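Local coordinates for aminoacyl-tRNA synthetase (Cryptosporidium parvum, PDB 5F9Z), which probably charges tRNA with proline in an ATP-dependent reaction, as a prolyl-tRNA synthetase, and is bound here by halofuginone and an ATP analogue, at residues A[447-452]-A[492-497]; A[441-446]-A[505-510]; A[210-215]-A[224-229]; A[186-191]-A[241-246]. One frame throughout, in Å; residues are numbered along the deposited sequence.

Interaction 1 of 4, residues A[447-452]-A[492-497]; sequences VSCEEE and TKCFFC. With ZN (zinc ion), chain F.
The Phe496 ring meets helix 447-452 obliquely: CE2 lies 3.6 Å from Glu452 CB, and the Cys449 sulfur stands beside CD2 in a sulfur-aromatic contact, 5.0 Å from SG to the ring centroid. Over the centre of the neighbouring Phe495 ring sits Phe496 CB, while Phe426 meets Phe496 edge-to-face. The ring packs beside a Cys4 zinc site, in which Cys449 from the first turn of the helix and the Cys494-Cys497 pair of the loop converge on one ion, with Cys444 as the fourth ligand. No hydrogen bond passes between the two segments; the shared metal links them, with the Phe496 packing beside it. Cys449 SG reaches it at 2.3 Å, its SG anti to the backbone N (chi1 -169°), and Cys494 adopts the same kind of rotamer. Cys497 instead places SG in the crowded position between its backbone N and carbonyl carbon, chi1 79°, which brings its sulfur to the same ion as that of Cys494, three residues earlier. Backbone N-H groups of the loop turn inward onto the Cys494 sulfur, which would probably ease the thiolate charge gathered around the metal. Phe496 N donates to Cys494 SG at 3.2 Å, and Cys497 N donates to it at 3.5 Å, nearly straight at 168°.

Interaction 2 of 4, residues A[441-446]-A[505-510]; sequences APWCED and TLFGRS. With ZN (zinc ion), chain F.
Next to the zinc site of the C-terminal region, strand 441-443 pairs with strand 505-508 and then turns off toward the metal. A single antiparallel hydrogen-bonded pair, Ala441 with Thr505, joins the backbones. Thr505 N donates to Ala441 O at 3.0 Å, in the carbonyl plane; in the return bond Ala441 N stands above the plane of the Thr505 carbonyl, at 3.2 Å from Thr505 O. Beyond it the short strand segments diverge, their directions 113° apart, and side chains take over. Trp443, its CG anti to the backbone N (chi1 -167°), swings its indole between two layers. Phe507 comes edge-on to one face, an edge-to-face pair with planes at 78°, its CZ 3.4 Å from Trp443 CD2. On the opposite face Glu445 N lies 3.3 Å above the indole plane, so the turn carrying Cys444 to zinc folds over the face of the tryptophan opposite Phe507. Cys444 SG binds the ion at 2.3 Å and also accepts the N-H of Asp446. At the indole edge, in plane, Thr505 OG1 approaches CE3. That hydroxyl also hydrogen-bonds a water, which donates to Glu445 OE2 at 2.7 Å; the same carboxylate forms a salt bridge with Lys503.

Interaction 3 of 4, residues A[210-215]-A[224-229]; sequences GTKSEN and TKSIEG
Strands 208-211 and 223-231 form an antiparallel beta hairpin in the class II synthetase core, and the contact has two unlike sides. The tight side is a buried row of Lys212, Thr224, Ser226 and Glu228. Gly210 and Ser226 make the hydrogen-bonded pair: Ser226 N reaches Gly210 O at 3.0 Å from above the carbonyl plane, whereas Gly210 N meets Ser226 O almost along the C=O axis. Past the non-hydrogen-bonded pair of Thr211 with Lys225, whose CA atoms are just 4.2 Å apart, Lys212 N donates to Thr224 O at 2.7 Å. The Lys212 side chain then runs along its partner strand. Bent at chi2 (-66°) and extended beyond, it lays CG against Thr224 CG2 and takes CE past the Ser226 hydroxyl, 3.2 Å from OG. Its ammonium is buried but well supplied, for besides Glu228 it donates to the backbone carbonyl of Leu477, a bond that links the core to strand 475-480 of the C-terminal region.

The looser side carries the partly exposed Thr211 and Lys225. Here Thr211 OG1 comes no nearer than 3.8 Å to Lys225 CG, and the lysine chain extends away to a salt bridge with Asp189 on helix 181-202. Toward the turn of the hairpin, a water bridges Lys212 O and Thr224 N where no direct bond is made.

Back in the buried row, Glu228 OE1 is gripped twice: Ser226 OG donates to its anti lone pair at 2.8 Å, and Lys212 NZ, 2.7 Å from OE1, forms the salt bridge from 59° out of the carboxylate plane.

Interaction 4 of 4, residues A[186-191]-A[241-246]; sequences EMVDII and ATSHLL. With HFG (7-bromo-6-chloro-3-{3-[(2R,3S)-3-hydroxypiperidin-2-yl]-2-oxopropyl}quinazolin-4(3H)-one), chain E; ANP (phosphoaminophosphonic acid-adenylate ester), chain D.
Halofuginone is held directly by His244, whose NE2 donates to the inhibitor's O7' hydroxyl oxygen at 2.6 Å. The bond lies at the imidazole edge, in the ring plane, and is nearly straight at 166°. Two residues earlier on the same face of the strand, Thr242 turns its CG2 methyl toward the place where the two ligands come together, 3.1 Å from O7' of halofuginone and 3.6 Å from C5' of the ATP analogue. The strand thus forms part of the wall shared by both pockets. In the second shell, Thr224 OG1 is hydrogen-bonded to His244 ND1, which helps to fix the rotation of the ring and is consistent with NE2 carrying the proton it donates.

The other face of the strand rests on helix 186-191. Ser243, with OG anti to its backbone N (chi1 -175°), donates to Val188 O at 3.1 Å, using a carbonyl lone pair in plane. Val188 divides its methyls between neighbouring residues: CG1 lies 3.2 Å from Ser243 OG, while CG2 lies 3.3 Å from His244 O and also packs on Leu245 CB. Ile191 adds a lighter touch on Ser243 one turn on.

Helix and strand segments run antiparallel, 178° apart with axes 7.8 Å apart at closest, and helix 181-202 packs on the class II catalytic sheet, where strand 236-247 lies between strands 223-231 and 265-276.

Overall arrangement
Interactions 3 and 4 are buried in the catalytic core and share its sheet: their strands 223-231 and 236-247 are neighbours, and a salt bridge ties the two contacts together. Interactions 1 and 2 lie in the C-terminal region and share one zinc ion, with interaction 2 buried and interaction 1 only partly so, toward the surface. Chemistry follows place. Metal-thiolate bonds dominate interaction 1; a short strand pairing and an aromatic pair serve interaction 2; interaction 3 relies on hairpin bonds and a buried salt bridge, and interaction 4 on one serine-to-carbonyl hydrogen bond and valine packing behind the ligands. Glu450 with Ser213, and Trp443 against Ser213, connect the two regions.

Interaction 1 of 4, residues A[447-452]-A[492-497]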
# COMPACT_ATOMS: atom_id res chain seq x y z
N VAL A 447 -22.57 -16.88 -5.44
CA VAL A 447 -21.84 -17.35 -4.26
C VAL A 447 -21.58 -18.84 -4.36
O VAL A 447 -20.49 -19.32 -4.01
CB VAL A 447 -22.61 -16.99 -2.98
CG1 VAL A 447 -21.96 -17.64 -1.76
CG2 VAL A 447 -22.69 -15.48 -2.80
N SER A 448 -22.57 -19.60 -4.84
CA SER A 448 -22.40 -21.04 -4.98
C SER A 448 -21.30 -21.38 -5.98
O SER A 448 -20.57 -22.36 -5.80
CB SER A 448 -23.72 -21.69 -5.40
OG SER A 448 -24.24 -21.06 -6.56
N CYS A 449 -21.15 -20.57 -7.03
CA CYS A 449 -20.12 -20.83 -8.02
C CYS A 449 -18.73 -20.60 -7.44
O CYS A 449 -17.83 -21.43 -7.62
CB CYS A 449 -20.34 -19.96 -9.26
SG CYS A 449 -19.30 -20.41 -10.67
N GLU A 450 -18.54 -19.49 -6.72
CA GLU A 450 -17.24 -19.21 -6.13
C GLU A 450 -16.90 -20.22 -5.04
O GLU A 450 -15.72 -20.57 -4.88
CB GLU A 450 -17.21 -17.80 -5.55
CG GLU A 450 -15.82 -17.36 -5.09
CD GLU A 450 -15.75 -15.89 -4.75
OE1 GLU A 450 -16.81 -15.23 -4.73
OE2 GLU A 450 -14.64 -15.39 -4.50
N GLU A 451 -17.89 -20.70 -4.29
CA GLU A 451 -17.63 -21.72 -3.28
C GLU A 451 -17.06 -22.98 -3.92
O GLU A 451 -16.15 -23.60 -3.36
CB GLU A 451 -18.92 -22.04 -2.52
N GLU A 452 -17.57 -23.37 -5.09
CA GLU A 452 -17.04 -24.53 -5.79
C GLU A 452 -15.75 -24.20 -6.52
O GLU A 452 -14.89 -25.08 -6.67
CB GLU A 452 -18.08 -25.08 -6.77
CG GLU A 452 -19.39 -25.52 -6.12
CD GLU A 452 -19.24 -26.79 -5.30
OE1 GLU A 452 -18.16 -27.42 -5.35
OE2 GLU A 452 -20.22 -27.17 -4.62
N THR A 492 -22.48 -15.86 -23.76
CA THR A 492 -21.28 -16.02 -22.94
C THR A 492 -21.62 -16.66 -21.60
O THR A 492 -22.26 -16.04 -20.75
CB THR A 492 -20.59 -14.67 -22.71
OG1 THR A 492 -20.19 -14.12 -23.97
CG2 THR A 492 -19.36 -14.85 -21.83
N LYS A 493 -21.20 -17.90 -21.41
CA LYS A 493 -21.45 -18.63 -20.17
C LYS A 493 -20.31 -18.42 -19.19
O LYS A 493 -19.22 -17.95 -19.54
CB LYS A 493 -21.65 -20.12 -20.45
N CYS A 494 -20.57 -18.76 -17.93
CA CYS A 494 -19.54 -18.71 -16.91
C CYS A 494 -18.41 -19.67 -17.24
O CYS A 494 -18.63 -20.75 -17.81
CB CYS A 494 -20.13 -19.04 -15.53
SG CYS A 494 -18.91 -19.25 -14.22
N PHE A 495 -17.19 -19.28 -16.89
CA PHE A 495 -16.03 -20.12 -17.15
C PHE A 495 -16.04 -21.40 -16.33
O PHE A 495 -15.26 -22.31 -16.63
CB PHE A 495 -14.74 -19.35 -16.88
CG PHE A 495 -14.36 -19.30 -15.43
CD1 PHE A 495 -15.04 -18.48 -14.54
CD2 PHE A 495 -13.30 -20.06 -14.95
CE1 PHE A 495 -14.69 -18.43 -13.21
CE2 PHE A 495 -12.95 -20.01 -13.61
CZ PHE A 495 -13.64 -19.19 -12.74
N PHE A 496 -16.90 -21.50 -15.32
CA PHE A 496 -16.93 -22.64 -14.42
C PHE A 496 -18.25 -23.39 -14.45
O PHE A 496 -18.26 -24.61 -14.66
CB PHE A 496 -16.62 -22.17 -12.99
CG PHE A 496 -16.39 -23.29 -12.01
CD1 PHE A 496 -15.17 -23.94 -11.96
CD2 PHE A 496 -17.39 -23.68 -11.14
CE1 PHE A 496 -14.95 -24.97 -11.07
CE2 PHE A 496 -17.18 -24.70 -10.24
CZ PHE A 496 -15.96 -25.35 -10.20
N CYS A 497 -19.37 -22.70 -14.24
CA CYS A 497 -20.68 -23.34 -14.21
C CYS A 497 -21.44 -23.05 -15.50
O CYS A 497 -20.95 -22.38 -16.41
CB CYS A 497 -21.47 -22.87 -12.99
SG CYS A 497 -22.23 -21.25 -13.18
ZN ZN F . -20.61 -19.56 -12.41

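Interaction 2 of 4, residues A[441-446]-A[505-510]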
# COMPACT_ATOMS: atom_id res chain seq x y z
N ALA A 441 -11.76 -13.97 -16.17
CA ALA A 441 -12.61 -14.98 -16.77
C ALA A 441 -14.07 -14.54 -16.77
O ALA A 441 -14.49 -13.77 -15.91
CB ALA A 441 -12.49 -16.31 -16.01
N PRO A 442 -14.86 -15.02 -17.74
CA PRO A 442 -16.31 -14.78 -17.70
C PRO A 442 -16.92 -15.51 -16.51
O PRO A 442 -16.78 -16.73 -16.38
CB PRO A 442 -16.80 -15.36 -19.04
CG PRO A 442 -15.58 -15.52 -19.88
CD PRO A 442 -14.45 -15.77 -18.94
N TRP A 443 -17.60 -14.77 -15.65
CA TRP A 443 -18.09 -15.31 -14.39
C TRP A 443 -19.55 -14.93 -14.18
O TRP A 443 -19.99 -13.85 -14.58
CB TRP A 443 -17.25 -14.83 -13.21
CG TRP A 443 -17.50 -15.59 -11.96
CD1 TRP A 443 -17.83 -16.91 -11.86
CD2 TRP A 443 -17.46 -15.09 -10.62
NE1 TRP A 443 -18.00 -17.26 -10.54
CE2 TRP A 443 -17.78 -16.16 -9.76
CE3 TRP A 443 -17.19 -13.83 -10.07
CZ2 TRP A 443 -17.83 -16.01 -8.38
CZ3 TRP A 443 -17.24 -13.69 -8.69
CH2 TRP A 443 -17.55 -14.77 -7.86
N CYS A 444 -20.29 -15.83 -13.53
CA CYS A 444 -21.68 -15.58 -13.18
C CYS A 444 -21.84 -14.85 -11.86
O CYS A 444 -22.94 -14.35 -11.58
CB CYS A 444 -22.45 -16.90 -13.12
SG CYS A 444 -22.06 -17.92 -11.68
N GLU A 445 -20.79 -14.81 -11.04
CA GLU A 445 -20.73 -14.08 -9.77
C GLU A 445 -21.62 -14.66 -8.69
O GLU A 445 -21.86 -13.99 -7.67
CB GLU A 445 -21.05 -12.59 -9.96
CG GLU A 445 -20.16 -11.90 -10.98
CD GLU A 445 -20.58 -10.47 -11.23
OE1 GLU A 445 -21.35 -9.91 -10.42
OE2 GLU A 445 -20.14 -9.89 -12.25
N ASP A 446 -22.13 -15.88 -8.86
CA ASP A 446 -22.92 -16.51 -7.81
C ASP A 446 -22.02 -16.94 -6.65
O ASP A 446 -20.86 -17.32 -6.84
CB ASP A 446 -23.68 -17.71 -8.35
CG ASP A 446 -24.72 -17.33 -9.38
OD1 ASP A 446 -25.13 -16.15 -9.42
OD2 ASP A 446 -25.14 -18.21 -10.16
N THR A 505 -14.35 -11.28 -14.21
CA THR A 505 -13.89 -11.13 -12.84
C THR A 505 -12.43 -11.56 -12.74
O THR A 505 -12.03 -12.56 -13.34
CB THR A 505 -14.76 -11.94 -11.87
OG1 THR A 505 -16.10 -11.42 -11.88
CG2 THR A 505 -14.21 -11.88 -10.45
N LEU A 506 -11.65 -10.80 -11.97
CA LEU A 506 -10.24 -11.10 -11.76
C LEU A 506 -10.11 -12.16 -10.66
O LEU A 506 -10.55 -11.95 -9.53
CB LEU A 506 -9.48 -9.83 -11.38
CG LEU A 506 -7.96 -9.88 -11.44
CD1 LEU A 506 -7.49 -10.16 -12.86
CD2 LEU A 506 -7.37 -8.57 -10.94
N PHE A 507 -9.50 -13.29 -11.00
CA PHE A 507 -9.30 -14.39 -10.07
C PHE A 507 -7.82 -14.60 -9.80
O PHE A 507 -6.95 -14.12 -10.54
CB PHE A 507 -9.90 -15.70 -10.62
CG PHE A 507 -11.40 -15.74 -10.58
CD1 PHE A 507 -12.15 -15.26 -11.64
CD2 PHE A 507 -12.06 -16.27 -9.48
CE1 PHE A 507 -13.53 -15.31 -11.61
CE2 PHE A 507 -13.44 -16.32 -9.44
CZ PHE A 507 -14.18 -15.84 -10.51
N GLY A 508 -7.53 -15.31 -8.72
CA GLY A 508 -6.16 -15.65 -8.39
C GLY A 508 -6.01 -15.96 -6.92
O GLY A 508 -6.92 -15.75 -6.11
N ARG A 509 -4.83 -16.46 -6.58
CA ARG A 509 -4.46 -16.67 -5.19
C ARG A 509 -3.97 -15.35 -4.59
O ARG A 509 -3.35 -14.54 -5.27
CB ARG A 509 -3.37 -17.74 -5.07
CG ARG A 509 -3.73 -19.06 -5.74
CD ARG A 509 -2.67 -20.13 -5.47
NE ARG A 509 -3.04 -21.43 -6.03
CZ ARG A 509 -2.50 -21.94 -7.14
NH1 ARG A 509 -1.57 -21.27 -7.80
NH2 ARG A 509 -2.90 -23.13 -7.58
N SER A 510 -4.27 -15.15 -3.31
CA SER A 510 -4.00 -13.87 -2.66
C SER A 510 -3.26 -14.09 -1.35
O SER A 510 -3.10 -15.22 -0.87
CB SER A 510 -5.30 -13.09 -2.40
OG SER A 510 -6.03 -13.67 -1.34
ZN ZN F . -20.61 -19.56 -12.41
O HOH W 1 -18.12 -11.11 -13.48

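Interaction 3 of 4, residues A[210-215]-A[224-229]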
# COMPACT_ATOMS: atom_id res chain seq x y z
N GLY A 210 -12.16 -2.30 -8.44
CA GLY A 210 -13.25 -3.22 -8.71
C GLY A 210 -14.12 -3.40 -7.49
O GLY A 210 -13.94 -2.75 -6.46
N THR A 211 -15.09 -4.30 -7.63
CA THR A 211 -16.04 -4.62 -6.58
C THR A 211 -15.84 -6.06 -6.13
O THR A 211 -15.68 -6.97 -6.95
CB THR A 211 -17.48 -4.43 -7.06
OG1 THR A 211 -17.65 -3.09 -7.55
CG2 THR A 211 -18.47 -4.68 -5.93
N LYS A 212 -15.84 -6.27 -4.81
CA LYS A 212 -15.76 -7.62 -4.28
C LYS A 212 -17.03 -8.40 -4.60
O LYS A 212 -18.12 -7.83 -4.70
CB LYS A 212 -15.55 -7.59 -2.76
CG LYS A 212 -14.19 -7.08 -2.33
CD LYS A 212 -13.08 -8.03 -2.76
CE LYS A 212 -11.74 -7.58 -2.22
NZ LYS A 212 -10.63 -8.45 -2.69
N SER A 213 -16.88 -9.71 -4.76
CA SER A 213 -18.03 -10.57 -4.94
C SER A 213 -18.83 -10.64 -3.63
O SER A 213 -18.39 -10.19 -2.57
CB SER A 213 -17.60 -11.97 -5.38
OG SER A 213 -16.74 -12.56 -4.42
N GLU A 214 -20.03 -11.23 -3.73
CA GLU A 214 -20.86 -11.37 -2.54
C GLU A 214 -20.20 -12.28 -1.51
O GLU A 214 -20.34 -12.05 -0.30
CB GLU A 214 -22.24 -11.91 -2.93
CG GLU A 214 -23.02 -11.00 -3.87
CD GLU A 214 -23.42 -9.69 -3.22
OE1 GLU A 214 -23.50 -9.63 -1.98
OE2 GLU A 214 -23.64 -8.71 -3.96
N ASN A 215 -19.48 -13.30 -1.97
CA ASN A 215 -18.79 -14.20 -1.06
C ASN A 215 -17.53 -13.59 -0.47
O ASN A 215 -17.06 -14.05 0.58
CB ASN A 215 -18.45 -15.51 -1.79
CG ASN A 215 -17.78 -16.53 -0.88
OD1 ASN A 215 -16.66 -16.97 -1.16
ND2 ASN A 215 -18.45 -16.89 0.20
N THR A 224 -18.74 -3.87 -1.18
CA THR A 224 -17.33 -3.68 -0.82
C THR A 224 -16.53 -3.50 -2.11
O THR A 224 -16.38 -4.45 -2.89
CB THR A 224 -16.80 -4.85 -0.01
OG1 THR A 224 -17.45 -4.89 1.27
CG2 THR A 224 -15.30 -4.71 0.21
N LYS A 225 -16.03 -2.29 -2.33
CA LYS A 225 -15.13 -2.01 -3.43
C LYS A 225 -13.70 -1.99 -2.91
O LYS A 225 -13.45 -1.66 -1.75
CB LYS A 225 -15.48 -0.69 -4.11
CG LYS A 225 -16.88 -0.67 -4.69
CD LYS A 225 -17.14 0.59 -5.51
CE LYS A 225 -18.50 0.53 -6.19
NZ LYS A 225 -18.75 1.72 -7.04
N SER A 226 -12.75 -2.34 -3.78
CA SER A 226 -11.37 -2.47 -3.35
C SER A 226 -10.44 -2.18 -4.52
O SER A 226 -10.87 -2.08 -5.68
CB SER A 226 -11.09 -3.86 -2.79
OG SER A 226 -11.13 -4.84 -3.81
N ILE A 227 -9.16 -2.04 -4.20
CA ILE A 227 -8.08 -2.00 -5.18
C ILE A 227 -7.20 -3.22 -4.92
O ILE A 227 -6.73 -3.41 -3.79
CB ILE A 227 -7.28 -0.70 -5.11
CG1 ILE A 227 -7.01 -0.30 -3.66
CG2 ILE A 227 -8.01 0.42 -5.83
CD1 ILE A 227 -6.07 0.88 -3.52
N GLU A 228 -7.00 -4.03 -5.94
CA GLU A 228 -6.24 -5.27 -5.82
C GLU A 228 -4.85 -5.09 -6.41
O GLU A 228 -4.71 -4.67 -7.57
CB GLU A 228 -6.95 -6.43 -6.51
CG GLU A 228 -8.33 -6.76 -5.94
CD GLU A 228 -8.27 -7.21 -4.49
OE1 GLU A 228 -8.91 -6.57 -3.64
OE2 GLU A 228 -7.58 -8.22 -4.21
N GLY A 229 -3.82 -5.39 -5.62
CA GLY A 229 -2.46 -5.45 -6.10
C GLY A 229 -2.05 -6.88 -6.42
O GLY A 229 -2.80 -7.84 -6.22
O HOH W 2 -19.63 -6.34 -2.89

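Interaction 4 of 4, residues A[186-191]-A[241-246]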
# COMPACT_ATOMS: atom_id res chain seq x y z
N GLU A 186 -21.47 7.50 -3.50
CA GLU A 186 -20.53 8.47 -4.06
C GLU A 186 -19.33 8.66 -3.16
O GLU A 186 -18.21 8.87 -3.64
CB GLU A 186 -21.25 9.81 -4.30
CG GLU A 186 -22.31 9.75 -5.39
CD GLU A 186 -23.22 10.97 -5.37
OE1 GLU A 186 -23.11 11.79 -4.44
OE2 GLU A 186 -24.05 11.09 -6.29
N MET A 187 -19.53 8.59 -1.84
CA MET A 187 -18.40 8.66 -0.91
C MET A 187 -17.52 7.42 -1.03
O MET A 187 -16.29 7.51 -0.90
CB MET A 187 -18.91 8.82 0.52
CG MET A 187 -17.82 9.01 1.56
SD MET A 187 -16.98 10.59 1.38
CE MET A 187 -15.72 10.43 2.64
N VAL A 188 -18.13 6.25 -1.28
CA VAL A 188 -17.35 5.03 -1.44
C VAL A 188 -16.45 5.13 -2.67
O VAL A 188 -15.26 4.81 -2.61
CB VAL A 188 -18.29 3.81 -1.54
CG1 VAL A 188 -17.49 2.54 -1.81
CG2 VAL A 188 -19.10 3.66 -0.26
N ASP A 189 -17.01 5.58 -3.79
CA ASP A 189 -16.23 5.70 -5.02
C ASP A 189 -15.17 6.79 -4.90
O ASP A 189 -14.08 6.66 -5.47
CB ASP A 189 -17.15 5.99 -6.20
CG ASP A 189 -18.11 4.85 -6.48
OD1 ASP A 189 -17.74 3.69 -6.23
OD2 ASP A 189 -19.24 5.13 -6.95
N ILE A 190 -15.47 7.87 -4.18
CA ILE A 190 -14.50 8.95 -4.01
C ILE A 190 -13.28 8.45 -3.26
O ILE A 190 -12.13 8.72 -3.65
CB ILE A 190 -15.16 10.15 -3.30
CG1 ILE A 190 -15.98 10.98 -4.29
CG2 ILE A 190 -14.10 11.01 -2.61
CD1 ILE A 190 -16.79 12.08 -3.64
N ILE A 191 -13.49 7.71 -2.17
CA ILE A 191 -12.38 7.22 -1.38
C ILE A 191 -11.58 6.17 -2.15
O ILE A 191 -10.35 6.13 -2.08
CB ILE A 191 -12.88 6.67 -0.03
CG1 ILE A 191 -13.52 7.79 0.80
CG2 ILE A 191 -11.74 6.03 0.74
CD1 ILE A 191 -12.55 8.89 1.18
N ALA A 241 -6.39 -1.80 -0.63
CA ALA A 241 -7.24 -1.02 0.26
C ALA A 241 -8.68 -1.47 0.06
O ALA A 241 -8.95 -2.36 -0.76
CB ALA A 241 -7.08 0.48 0.02
N THR A 242 -9.60 -0.87 0.80
CA THR A 242 -10.99 -1.26 0.72
C THR A 242 -11.89 -0.09 1.08
O THR A 242 -11.52 0.78 1.88
CB THR A 242 -11.29 -2.46 1.63
OG1 THR A 242 -12.67 -2.84 1.48
CG2 THR A 242 -11.02 -2.11 3.08
N SER A 243 -13.07 -0.07 0.47
CA SER A 243 -14.07 0.97 0.71
C SER A 243 -15.44 0.32 0.66
O SER A 243 -15.82 -0.24 -0.36
CB SER A 243 -13.96 2.09 -0.33
OG SER A 243 -14.84 3.15 -0.04
N HIS A 244 -16.18 0.40 1.77
CA HIS A 244 -17.43 -0.33 1.93
C HIS A 244 -18.62 0.61 1.83
O HIS A 244 -18.61 1.71 2.38
CB HIS A 244 -17.47 -1.05 3.28
CG HIS A 244 -16.24 -1.84 3.60
ND1 HIS A 244 -15.98 -3.07 3.03
CD2 HIS A 244 -15.21 -1.58 4.43
CE1 HIS A 244 -14.83 -3.53 3.49
NE2 HIS A 244 -14.34 -2.65 4.35
N LEU A 245 -19.66 0.15 1.13
CA LEU A 245 -20.98 0.77 1.21
C LEU A 245 -21.75 -0.02 2.26
O LEU A 245 -22.40 -1.02 1.96
CB LEU A 245 -21.68 0.77 -0.14
CG LEU A 245 -23.12 1.30 -0.12
CD1 LEU A 245 -23.16 2.74 0.38
CD2 LEU A 245 -23.78 1.17 -1.48
N LEU A 246 -21.67 0.44 3.51
CA LEU A 246 -22.32 -0.26 4.61
C LEU A 246 -23.84 -0.21 4.50
O LEU A 246 -24.52 -1.09 5.04
CB LEU A 246 -21.88 0.33 5.94
CG LEU A 246 -20.36 0.42 6.16
CD1 LEU A 246 -20.06 1.21 7.43
CD2 LEU A 246 -19.75 -0.97 6.23
O4' HFG E . -12.54 -3.86 9.62
C21 HFG E . -13.28 -4.29 8.78
C3' HFG E . -14.10 -3.34 7.88
C2' HFG E . -13.57 -1.90 7.88
N1' HFG E . -13.55 -1.38 9.18
C6' HFG E . -12.66 -0.27 9.28
C5' HFG E . -12.32 0.34 7.92
C4' HFG E . -11.68 -0.60 7.05
C39 HFG E . -12.16 -1.91 7.25
O7' HFG E . -12.24 -2.65 5.93
C1' HFG E . -13.41 -5.92 8.56
N3 HFG E . -12.83 -6.65 9.77
C4 HFG E . -13.50 -6.59 10.98
O11 HFG E . -14.56 -5.96 11.08
C10 HFG E . -12.99 -7.24 12.07
C5 HFG E . -13.66 -7.21 13.34
C2 HFG E . -11.71 -7.32 9.66
N1 HFG E . -11.18 -7.98 10.70
C9 HFG E . -11.81 -7.94 11.91
C8 HFG E . -11.25 -8.62 13.01
C7 HFG E . -11.91 -8.59 14.26
BR1 HFG E . -11.13 -9.54 15.78
C6 HFG E . -13.11 -7.88 14.42
CL1 HFG E . -13.93 -7.84 15.98
PG ANP D . -7.88 -10.12 5.27
O1G ANP D . -8.73 -11.34 5.12
O2G ANP D . -6.59 -10.27 4.36
O3G ANP D . -7.42 -9.97 6.78
PB ANP D . -9.39 -7.88 6.06
O1B ANP D . -10.94 -7.87 5.97
O2B ANP D . -8.97 -8.48 7.36
N3B ANP D . -8.75 -8.75 4.77
PA ANP D . -9.67 -5.18 6.50
O1A ANP D . -10.14 -5.42 7.88
O2A ANP D . -10.79 -4.91 5.49
O3A ANP D . -8.84 -6.43 5.96
O5' ANP D . -8.63 -3.99 6.55
C5' ANP D . -8.55 -3.01 5.48
C4' ANP D . -7.30 -3.26 4.68
O4' ANP D . -6.18 -3.38 5.58
C3' ANP D . -7.29 -4.55 3.87
O3' ANP D . -7.88 -4.34 2.59
C2' ANP D . -5.79 -4.86 3.75
O2' ANP D . -5.21 -4.22 2.62
C1' ANP D . -5.22 -4.27 5.05
N9 ANP D . -4.91 -5.27 6.08
C8 ANP D . -5.75 -6.24 6.57
N7 ANP D . -5.21 -6.98 7.50
C5 ANP D . -3.93 -6.47 7.64
C6 ANP D . -2.85 -6.82 8.47
N6 ANP D . -2.89 -7.82 9.36
N1 ANP D . -1.71 -6.10 8.36
C2 ANP D . -1.67 -5.10 7.48
N3 ANP D . -2.62 -4.67 6.64
C4 ANP D . -3.73 -5.40 6.77